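GlcNAc-alpha-1,4-Gal-releasing endo-beta-galactosidase (Clostridium perfringens, PDB 1UPS) probably hydrolyses O-glycosyl bonds as a calcium-binding family 16 glycoside hydrolase, an endo-beta-galactosidase named for releasing GlcNAc-alpha-1,4-Gal. Local coordinates at residues N66-N71 with P266-I271; P21-E26 with Y214-M219; W189-F194 with P242-G247. All blocks are in the same frame, centred on the assembly; numbering follows the deposited sequence.

Interaction 1: N66-N71 with P266-I271; sequences NYRFEN and PKEWAI
R68 and E268 are joined across an intervening strand, for the strands that carry them are not sheet neighbours: each pairs with strand 73-78, and the salt bridge spans it. This is an outer-face contact on the larger antiparallel sheet of the family 16 beta-sandwich. R68, E70 and E268 form a salt-bridge network in which one guanidinium serves two carboxylates. Toward E268 it presents its end, NH1 and NH2 each taking one oxygen; the NH2 to OE2 distance between R68 and E268 is 2.9 Å. The fit is not flat, since guanidinium and carboxylate planes are 47° apart. The donors meet both oxygens of E268 on the syn side but well out of the carboxylate plane, whereas those oxygens lie near the guanidinium plane of R68. Toward E70 the guanidinium turns its other edge, and NE and NH1 of R68 converge on the single atom OE2 of E70, with NE 2.9 Å away. Arginine suits this place because its flat guanidinium can donate along two edges at once. R68 reaches across with CG set between its backbone N and carbonyl carbon (chi1 62°) and the chain extended from there to NE. Y77 of the middle strand is touched by both R68 and E268. Strand alternation sends W269 to the opposite face, where it packs on L250 and I252 of the second sheet. The cation probably offsets the repulsion of its partners: NH1 of R68 donates both to OE2 of E70 (2.8 Å) and to OE1 of E268 (3.1 Å), while those two oxygens lie 5.4 Å apart.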
loop_
_atom_site.group_PDB
_atom_site.type_symbol
_atom_site.label_atom_id
_atom_site.label_comp_id
_atom_site.label_asym_id
_atom_site.label_seq_id
_atom_site.Cartn_x
_atom_site.Cartn_y
_atom_site.Cartn_z
ATOM N N ASN A 66 4.913 21.823 -14.158
ATOM C CA ASN A 66 5.586 21.694 -15.439
ATOM C C ASN A 66 5.616 20.239 -15.834
ATOM O O ASN A 66 5.807 19.377 -14.995
ATOM C CB ASN A 66 6.984 22.296 -15.405
ATOM C CG ASN A 66 6.933 23.802 -15.246
ATOM O OD1 ASN A 66 6.288 24.512 -16.046
ATOM N ND2 ASN A 66 7.582 24.303 -14.198
ATOM N N TYR A 67 5.379 19.979 -17.114
ATOM C CA TYR A 67 5.325 18.601 -17.612
ATOM C C TYR A 67 5.367 18.613 -19.146
ATOM O O TYR A 67 5.159 19.667 -19.784
ATOM C CB TYR A 67 4.056 17.865 -17.120
ATOM C CG TYR A 67 2.760 18.534 -17.556
ATOM C CD1 TYR A 67 2.213 19.587 -16.807
ATOM C CD2 TYR A 67 2.098 18.144 -18.724
ATOM C CE1 TYR A 67 1.042 20.229 -17.202
ATOM C CE2 TYR A 67 0.908 18.794 -19.146
ATOM C CZ TYR A 67 0.390 19.830 -18.364
ATOM O OH TYR A 67 -0.759 20.490 -18.751
ATOM N N ARG A 68 5.683 17.451 -19.716
ATOM C CA ARG A 68 5.588 17.202 -21.157
ATOM C C ARG A 68 5.140 15.757 -21.327
ATOM O O ARG A 68 5.001 15.017 -20.340
ATOM C CB ARG A 68 6.928 17.443 -21.877
ATOM C CG ARG A 68 8.102 16.559 -21.451
ATOM C CD ARG A 68 9.497 17.012 -21.974
ATOM N NE ARG A 68 10.512 15.974 -21.770
ATOM C CZ ARG A 68 11.343 15.890 -20.735
ATOM N NH1 ARG A 68 12.202 14.880 -20.661
ATOM N NH2 ARG A 68 11.331 16.795 -19.765
ATOM N N PHE A 69 4.882 15.373 -22.570
ATOM C CA PHE A 69 4.612 13.974 -22.890
ATOM C C PHE A 69 5.735 13.500 -23.784
ATOM O O PHE A 69 6.093 14.201 -24.731
ATOM C CB PHE A 69 3.256 13.844 -23.585
ATOM C CG PHE A 69 2.101 14.162 -22.673
ATOM C CD1 PHE A 69 1.463 13.146 -21.957
ATOM C CD2 PHE A 69 1.678 15.484 -22.502
ATOM C CE1 PHE A 69 0.407 13.439 -21.069
ATOM C CE2 PHE A 69 0.626 15.787 -21.624
ATOM C CZ PHE A 69 -0.007 14.758 -20.921
ATOM N N GLU A 70 6.320 12.351 -23.455
ATOM C CA GLU A 70 7.490 11.832 -24.185
ATOM C C GLU A 70 7.383 10.311 -24.269
ATOM O O GLU A 70 7.219 9.639 -23.242
ATOM C CB GLU A 70 8.809 12.295 -23.515
ATOM C CG GLU A 70 10.107 11.774 -24.152
ATOM C CD GLU A 70 11.383 12.386 -23.553
ATOM O OE1 GLU A 70 12.518 11.882 -23.851
ATOM O OE2 GLU A 70 11.278 13.398 -22.820
ATOM N N ASN A 71 7.429 9.779 -25.496
ATOM C CA ASN A 71 7.478 8.325 -25.708
ATOM C C ASN A 71 6.301 7.601 -25.029
ATOM O O ASN A 71 6.481 6.582 -24.353
ATOM C CB ASN A 71 8.837 7.801 -25.205
ATOM C CG ASN A 71 9.151 6.392 -25.682
ATOM O OD1 ASN A 71 9.029 6.065 -26.870
ATOM N ND2 ASN A 71 9.569 5.548 -24.743
ATOM N N PRO A 266 16.509 18.291 -15.384
ATOM C CA PRO A 266 15.410 18.519 -14.424
ATOM C C PRO A 266 15.183 17.319 -13.514
ATOM O O PRO A 266 15.694 16.226 -13.825
ATOM C CB PRO A 266 14.179 18.628 -15.338
ATOM C CG PRO A 266 14.740 18.914 -16.693
ATOM C CD PRO A 266 16.015 18.120 -16.759
ATOM N N LYS A 267 14.424 17.505 -12.434
ATOM C CA LYS A 267 13.921 16.345 -11.684
ATOM C C LYS A 267 12.700 15.863 -12.453
ATOM O O LYS A 267 11.730 16.617 -12.630
ATOM C CB LYS A 267 13.540 16.699 -10.238
ATOM C CG LYS A 267 14.523 17.613 -9.484
ATOM C CD LYS A 267 15.951 17.037 -9.443
ATOM C CE LYS A 267 16.861 18.030 -8.700
ATOM N NZ LYS A 267 18.312 17.622 -8.698
ATOM N N GLU A 268 12.732 14.616 -12.918
ATOM C CA GLU A 268 11.634 14.137 -13.731
ATOM C C GLU A 268 11.426 12.645 -13.603
ATOM O O GLU A 268 12.377 11.897 -13.356
ATOM C CB GLU A 268 11.833 14.517 -15.200
ATOM C CG GLU A 268 13.138 14.078 -15.842
ATOM C CD GLU A 268 13.303 14.669 -17.254
ATOM O OE1 GLU A 268 13.843 13.990 -18.140
ATOM O OE2 GLU A 268 12.869 15.818 -17.490
ATOM N N TRP A 269 10.176 12.238 -13.779
ATOM C CA TRP A 269 9.824 10.822 -13.924
ATOM C C TRP A 269 8.800 10.632 -15.015
ATOM O O TRP A 269 8.276 11.613 -15.564
ATOM C CB TRP A 269 9.333 10.199 -12.610
ATOM C CG TRP A 269 7.989 10.677 -12.037
ATOM C CD1 TRP A 269 7.481 11.964 -11.996
ATOM C CD2 TRP A 269 7.030 9.857 -11.376
ATOM N NE1 TRP A 269 6.255 11.970 -11.359
ATOM C CE2 TRP A 269 5.960 10.690 -10.964
ATOM C CE3 TRP A 269 6.961 8.485 -11.086
ATOM C CZ2 TRP A 269 4.845 10.197 -10.266
ATOM C CZ3 TRP A 269 5.853 7.993 -10.405
ATOM C CH2 TRP A 269 4.812 8.849 -9.996
ATOM N N ALA A 270 8.514 9.372 -15.347
ATOM C CA ALA A 270 7.681 9.084 -16.506
ATOM C C ALA A 270 6.589 8.097 -16.141
ATOM O O ALA A 270 6.877 7.045 -15.566
ATOM C CB ALA A 270 8.536 8.525 -17.669
ATOM N N ILE A 271 5.342 8.451 -16.445
ATOM C CA ILE A 271 4.214 7.551 -16.187
ATOM C C ILE A 271 3.563 7.137 -17.508
ATOM O O ILE A 271 3.015 7.974 -18.217
ATOM C CB ILE A 271 3.175 8.222 -15.266
ATOM C CG1 ILE A 271 3.853 8.770 -13.997
ATOM C CG2 ILE A 271 2.066 7.229 -14.874
ATOM C CD1 ILE A 271 3.323 10.121 -13.587
#

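Interaction 2: P21-E26 with Y214-M219; sequences PANPIE and YHIYAM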
loop_
_atom_site.group_PDB
_atom_site.type_symbol
_atom_site.label_atom_id
_atom_site.label_comp_id
_atom_site.label_asym_id
_atom_site.label_seq_id
_atom_site.Cartn_x
_atom_site.Cartn_y
_atom_site.Cartn_z
ATOM N N PRO A 21 6.766 -5.660 -19.001
ATOM C CA PRO A 21 5.762 -5.421 -20.049
ATOM C C PRO A 21 4.487 -4.785 -19.519
ATOM O O PRO A 21 4.029 -5.153 -18.455
ATOM C CB PRO A 21 5.444 -6.830 -20.597
ATOM C CG PRO A 21 6.068 -7.795 -19.659
ATOM C CD PRO A 21 7.116 -7.083 -18.864
ATOM N N ALA A 22 3.915 -3.855 -20.271
ATOM C CA ALA A 22 2.614 -3.302 -19.915
ATOM C C ALA A 22 1.552 -4.407 -19.767
ATOM O O ALA A 22 1.493 -5.360 -20.587
ATOM C CB ALA A 22 2.192 -2.284 -20.967
ATOM N N ASN A 23 0.723 -4.294 -18.730
ATOM C CA ASN A 23 -0.454 -5.160 -18.590
ATOM C C ASN A 23 -1.511 -4.857 -19.669
ATOM O O ASN A 23 -1.503 -3.771 -20.257
ATOM C CB ASN A 23 -1.087 -5.017 -17.194
ATOM C CG ASN A 23 -0.359 -5.831 -16.127
ATOM O OD1 ASN A 23 0.256 -6.871 -16.413
ATOM N ND2 ASN A 23 -0.437 -5.367 -14.881
ATOM N N PRO A 24 -2.406 -5.809 -19.947
ATOM C CA PRO A 24 -3.510 -5.546 -20.880
ATOM C C PRO A 24 -4.526 -4.570 -20.297
ATOM O O PRO A 24 -4.644 -4.447 -19.075
ATOM C CB PRO A 24 -4.141 -6.930 -21.107
ATOM C CG PRO A 24 -3.715 -7.771 -19.977
ATOM C CD PRO A 24 -2.438 -7.183 -19.409
ATOM N N ILE A 25 -5.243 -3.868 -21.169
ATOM C CA ILE A 25 -6.254 -2.921 -20.714
ATOM C C ILE A 25 -7.432 -3.655 -20.059
ATOM O O ILE A 25 -8.000 -3.182 -19.054
ATOM C CB ILE A 25 -6.697 -2.000 -21.882
ATOM C CG1 ILE A 25 -5.570 -1.012 -22.214
ATOM C CG2 ILE A 25 -7.966 -1.235 -21.513
ATOM C CD1 ILE A 25 -5.703 -0.278 -23.545
ATOM N N GLU A 26 -7.788 -4.810 -20.610
ATOM C CA GLU A 26 -8.852 -5.630 -20.019
ATOM C C GLU A 26 -8.274 -6.610 -19.001
ATOM O O GLU A 26 -7.289 -7.309 -19.275
ATOM C CB GLU A 26 -9.673 -6.340 -21.096
ATOM N N TYR A 214 10.736 0.771 -16.749
ATOM C CA TYR A 214 9.329 0.830 -16.377
ATOM C C TYR A 214 8.986 -0.400 -15.546
ATOM O O TYR A 214 9.360 -1.535 -15.921
ATOM C CB TYR A 214 8.433 0.849 -17.608
ATOM C CG TYR A 214 8.392 2.201 -18.259
ATOM C CD1 TYR A 214 7.506 3.192 -17.807
ATOM C CD2 TYR A 214 9.259 2.503 -19.308
ATOM C CE1 TYR A 214 7.459 4.461 -18.437
ATOM C CE2 TYR A 214 9.229 3.751 -19.933
ATOM C CZ TYR A 214 8.340 4.732 -19.480
ATOM O OH TYR A 214 8.331 5.967 -20.107
ATOM N N HIS A 215 8.285 -0.166 -14.432
ATOM C CA HIS A 215 7.708 -1.246 -13.627
ATOM C C HIS A 215 6.262 -0.926 -13.297
ATOM O O HIS A 215 5.821 0.202 -13.484
ATOM C CB HIS A 215 8.553 -1.511 -12.378
ATOM C CG HIS A 215 9.873 -2.116 -12.714
ATOM N ND1 HIS A 215 10.047 -3.479 -12.840
ATOM C CD2 HIS A 215 11.050 -1.548 -13.072
ATOM C CE1 HIS A 215 11.295 -3.727 -13.206
ATOM N NE2 HIS A 215 11.923 -2.573 -13.360
ATOM N N ILE A 216 5.514 -1.942 -12.875
ATOM C CA ILE A 216 4.097 -1.778 -12.602
ATOM C C ILE A 216 3.895 -1.731 -11.086
ATOM O O ILE A 216 4.367 -2.611 -10.353
ATOM C CB ILE A 216 3.250 -2.931 -13.282
ATOM C CG1 ILE A 216 3.419 -2.887 -14.815
ATOM C CG2 ILE A 216 1.782 -2.786 -12.946
ATOM C CD1 ILE A 216 2.622 -3.973 -15.588
ATOM N N TYR A 217 3.183 -0.699 -10.636
ATOM C CA TYR A 217 2.841 -0.501 -9.229
ATOM C C TYR A 217 1.328 -0.492 -9.129
ATOM O O TYR A 217 0.656 0.198 -9.892
ATOM C CB TYR A 217 3.391 0.856 -8.731
ATOM C CG TYR A 217 4.898 0.958 -8.895
ATOM C CD1 TYR A 217 5.460 1.547 -10.030
ATOM C CD2 TYR A 217 5.755 0.447 -7.918
ATOM C CE1 TYR A 217 6.866 1.648 -10.179
ATOM C CE2 TYR A 217 7.146 0.532 -8.052
ATOM C CZ TYR A 217 7.686 1.128 -9.197
ATOM O OH TYR A 217 9.050 1.208 -9.338
ATOM N N ALA A 218 0.785 -1.247 -8.185
ATOM C CA ALA A 218 -0.670 -1.329 -8.062
ATOM C C ALA A 218 -1.116 -1.463 -6.616
ATOM O O ALA A 218 -0.371 -1.961 -5.760
ATOM C CB ALA A 218 -1.237 -2.502 -8.915
ATOM N N MET A 219 -2.334 -0.990 -6.366
ATOM C CA MET A 219 -2.995 -1.165 -5.087
ATOM C C MET A 219 -4.418 -1.665 -5.314
ATOM O O MET A 219 -5.194 -1.058 -6.070
ATOM C CB MET A 219 -3.051 0.162 -4.306
ATOM C CG MET A 219 -3.956 0.048 -3.052
ATOM S SD MET A 219 -4.204 1.655 -2.235
ATOM C CE MET A 219 -5.289 2.434 -3.383
#
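Segment 21-26 has no regular secondary structure, but from P21 to P24 its backbone is extended in the polyproline II region, as suits a PANP sequence. It passes over strand 215-221 heading broadly the same way and then diverging, with the CA atoms of A22 and I216 7.6 Å apart and those of P21 and H215 7.9 Å apart. No hydrogen bond links the two segments, so side-chain packing makes the contact. I216 carries it almost alone. CG1 is anti to the carbonyl carbon and the chain is fully extended beyond it (chi2 -180°), which thrusts CD1 up into the loop. There this methyl meets the carbonyl O of P21 at 3.4 Å and comes over the flat face of the N23 amide, with CG of N23 3.6 Å from CD1 of I216. The CG2 branch of I216 lies more loosely, 3.9 Å from ND2 of N23. Isoleucine suits the place because its long branch brings a methyl against the loop, where an apolar tip can lie on the amide face and beside the P21 carbonyl. Asparagine offers that apolar contact through its face while ND2 of N23 donates to N232 and E132. The calcium site is close, A22 lying about 4 Å from its ligand D272 between nearest side-chain atoms. Around the contact, strand 215-221 runs between strands 129-136 and 225-230, I216 touches Y273 of strand 267-279, and the loop, whose backbone O atoms at N23 and I25 accept from R275 and the indole N-H of W277 on that same strand, leads on to strand 30-36.

Interaction 3: W189-F194 with P242-G247; sequences WNDPNF and PDYEMG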
loop_
_atom_site.group_PDB
_atom_site.type_symbol
_atom_site.label_atom_id
_atom_site.label_comp_id
_atom_site.label_asym_id
_atom_site.label_seq_id
_atom_site.Cartn_x
_atom_site.Cartn_y
_atom_site.Cartn_z
ATOM N N TRP A 189 -5.148 11.002 9.153
ATOM C CA TRP A 189 -5.333 12.420 9.515
ATOM C C TRP A 189 -6.492 12.548 10.518
ATOM O O TRP A 189 -6.367 12.064 11.645
ATOM C CB TRP A 189 -5.488 13.310 8.260
ATOM C CG TRP A 189 -4.212 13.373 7.449
ATOM C CD1 TRP A 189 -3.837 12.544 6.418
ATOM C CD2 TRP A 189 -3.132 14.284 7.643
ATOM N NE1 TRP A 189 -2.592 12.898 5.959
ATOM C CE2 TRP A 189 -2.138 13.973 6.686
ATOM C CE3 TRP A 189 -2.910 15.355 8.519
ATOM C CZ2 TRP A 189 -0.932 14.685 6.588
ATOM C CZ3 TRP A 189 -1.708 16.084 8.413
ATOM C CH2 TRP A 189 -0.736 15.735 7.461
ATOM N N ASN A 190 -7.605 13.178 10.135
ATOM C CA ASN A 190 -8.741 13.355 11.054
ATOM C C ASN A 190 -9.661 12.137 11.178
ATOM O O ASN A 190 -10.650 12.188 11.931
ATOM C CB ASN A 190 -9.620 14.542 10.616
ATOM C CG ASN A 190 -8.942 15.890 10.776
ATOM O OD1 ASN A 190 -7.912 16.021 11.449
ATOM N ND2 ASN A 190 -9.543 16.920 10.171
ATOM N N ASP A 191 -9.362 11.064 10.433
ATOM C CA ASP A 191 -10.219 9.867 10.406
ATOM C C ASP A 191 -9.932 8.927 11.583
ATOM O O ASP A 191 -8.859 8.332 11.621
ATOM C CB ASP A 191 -9.993 9.113 9.075
ATOM C CG ASP A 191 -10.972 7.983 8.864
ATOM O OD1 ASP A 191 -10.975 7.412 7.746
ATOM O OD2 ASP A 191 -11.781 7.603 9.749
ATOM N N PRO A 192 -10.855 8.762 12.535
ATOM C CA PRO A 192 -10.593 7.881 13.687
ATOM C C PRO A 192 -10.640 6.396 13.302
ATOM O O PRO A 192 -10.208 5.530 14.079
ATOM C CB PRO A 192 -11.737 8.215 14.652
ATOM C CG PRO A 192 -12.861 8.608 13.765
ATOM C CD PRO A 192 -12.214 9.350 12.590
ATOM N N ASN A 193 -11.142 6.108 12.108
ATOM C CA ASN A 193 -11.386 4.722 11.699
ATOM C C ASN A 193 -10.376 4.135 10.706
ATOM O O ASN A 193 -10.538 2.981 10.252
ATOM C CB ASN A 193 -12.808 4.605 11.138
ATOM C CG ASN A 193 -13.865 5.040 12.140
ATOM O OD1 ASN A 193 -13.778 4.707 13.317
ATOM N ND2 ASN A 193 -14.854 5.800 11.677
ATOM N N PHE A 194 -9.359 4.923 10.357
ATOM C CA PHE A 194 -8.321 4.473 9.426
ATOM C C PHE A 194 -6.925 4.909 9.817
ATOM O O PHE A 194 -6.647 6.117 9.927
ATOM C CB PHE A 194 -8.606 4.943 7.989
ATOM C CG PHE A 194 -7.501 4.596 7.007
ATOM C CD1 PHE A 194 -6.766 5.609 6.388
ATOM C CD2 PHE A 194 -7.192 3.265 6.715
ATOM C CE1 PHE A 194 -5.726 5.299 5.501
ATOM C CE2 PHE A 194 -6.155 2.945 5.816
ATOM C CZ PHE A 194 -5.433 3.976 5.213
ATOM N N PRO A 242 -9.897 3.130 4.006
ATOM C CA PRO A 242 -10.873 4.221 4.004
ATOM C C PRO A 242 -12.213 3.779 3.442
ATOM O O PRO A 242 -12.265 2.891 2.589
ATOM C CB PRO A 242 -10.228 5.270 3.108
ATOM C CG PRO A 242 -8.755 4.939 3.168
ATOM C CD PRO A 242 -8.721 3.435 3.157
ATOM N N ASP A 243 -13.293 4.379 3.933
ATOM C CA ASP A 243 -14.629 4.001 3.463
ATOM C C ASP A 243 -15.410 5.163 2.828
ATOM O O ASP A 243 -16.622 5.366 3.095
ATOM C CB ASP A 243 -15.410 3.305 4.585
ATOM C CG ASP A 243 -15.734 4.227 5.750
ATOM O OD1 ASP A 243 -15.078 5.283 5.919
ATOM O OD2 ASP A 243 -16.658 3.965 6.555
ATOM N N TYR A 244 -14.711 5.916 1.978
ATOM C CA TYR A 244 -15.272 7.086 1.293
ATOM C C TYR A 244 -14.483 7.312 0.019
ATOM O O TYR A 244 -13.434 6.696 -0.177
ATOM C CB TYR A 244 -15.199 8.352 2.171
ATOM C CG TYR A 244 -13.963 8.421 3.010
ATOM C CD1 TYR A 244 -12.746 8.857 2.467
ATOM C CD2 TYR A 244 -13.993 8.024 4.348
ATOM C CE1 TYR A 244 -11.591 8.904 3.251
ATOM C CE2 TYR A 244 -12.836 8.075 5.140
ATOM C CZ TYR A 244 -11.653 8.516 4.580
ATOM O OH TYR A 244 -10.513 8.559 5.340
ATOM N N GLU A 245 -14.986 8.185 -0.841
ATOM C CA GLU A 245 -14.324 8.448 -2.122
ATOM C C GLU A 245 -13.014 9.189 -1.894
ATOM O O GLU A 245 -12.909 9.998 -0.974
ATOM C CB GLU A 245 -15.229 9.261 -3.048
ATOM C CG GLU A 245 -16.467 8.491 -3.494
ATOM C CD GLU A 245 -17.069 9.018 -4.782
ATOM O OE1 GLU A 245 -16.633 10.073 -5.276
ATOM O OE2 GLU A 245 -18.011 8.370 -5.294
ATOM N N MET A 246 -12.032 8.895 -2.743
ATOM C CA MET A 246 -10.711 9.520 -2.682
ATOM C C MET A 246 -10.332 10.030 -4.056
ATOM O O MET A 246 -10.743 9.454 -5.083
ATOM C CB MET A 246 -9.663 8.505 -2.200
ATOM C CG MET A 246 -9.898 8.035 -0.755
ATOM S SD MET A 246 -8.685 6.786 -0.235
ATOM C CE MET A 246 -7.378 7.888 0.455
ATOM N N GLY A 247 -9.543 11.109 -4.069
ATOM C CA GLY A 247 -9.012 11.682 -5.294
ATOM C C GLY A 247 -7.552 11.311 -5.427
ATOM O O GLY A 247 -6.950 10.860 -4.455
#
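D191 and Y244 approach from opposite directions, the carboxylate arriving at the hydroxyl edge of the phenol ring with the two planes 48° apart. The hydroxyl OH of Y244 donates to OD1 of D191 over 2.7 Å, meeting that oxygen on its anti side and somewhat out of the carboxylate plane. The same hydroxyl accepts from the backbone N of G167, so the buried group has two partners, donating to one and accepting from the other. F194 and P242 meet quite differently, through a CH-pi contact: CG of P242 stands 3.8 Å from the centroid of the F194 ring, only 10° off its normal, and CD of P242 lies 3.7 Å from CE2 of F194. Proline suits the spot because its compact ring presents CH groups to an aromatic face. A different part of the proline, CB, lies over a face of Y244 toward the rim, so P242 touches both aromatic rings. The aspartate and phenylalanine are delivered by a type I beta turn, D191 to F194, in which P192 supplies the fixed phi of the second position. D191 also closes an Asx turn: OD2 of D191 accepts from N of N193 at 2.9 Å, from above the carboxylate plane. With CG anti to the backbone N (chi1 -172°), the carboxylate can bridge its own turn and the tyrosine. The turn lies in the loop between strands 181-187 and 199-204, and P242 O is bound by NE1 of W221.

Along the chain the segments come in the order 21-26, 66-71, 189-194, 214-219, 242-247 and 266-271, so interaction 2 crosses both others, while interaction 3 is nested within the loop closed by interaction 1. Interactions 1 and 2 both reach the eight-stranded sheet; their centres are 18 Å apart, and they touch where CB of A270 packs 3.5 Å from OH of Y214. Interaction 3 belongs with the six-stranded sheet, its centre 31 Å from interaction 1 and 26 Å from interaction 2. Together they tie sequence-distant parts of the sandwich: the side chains of R68 and A22 lie about 13 and 8 Å from the calcium ion, whereas interaction 3 is remote from the calcium site.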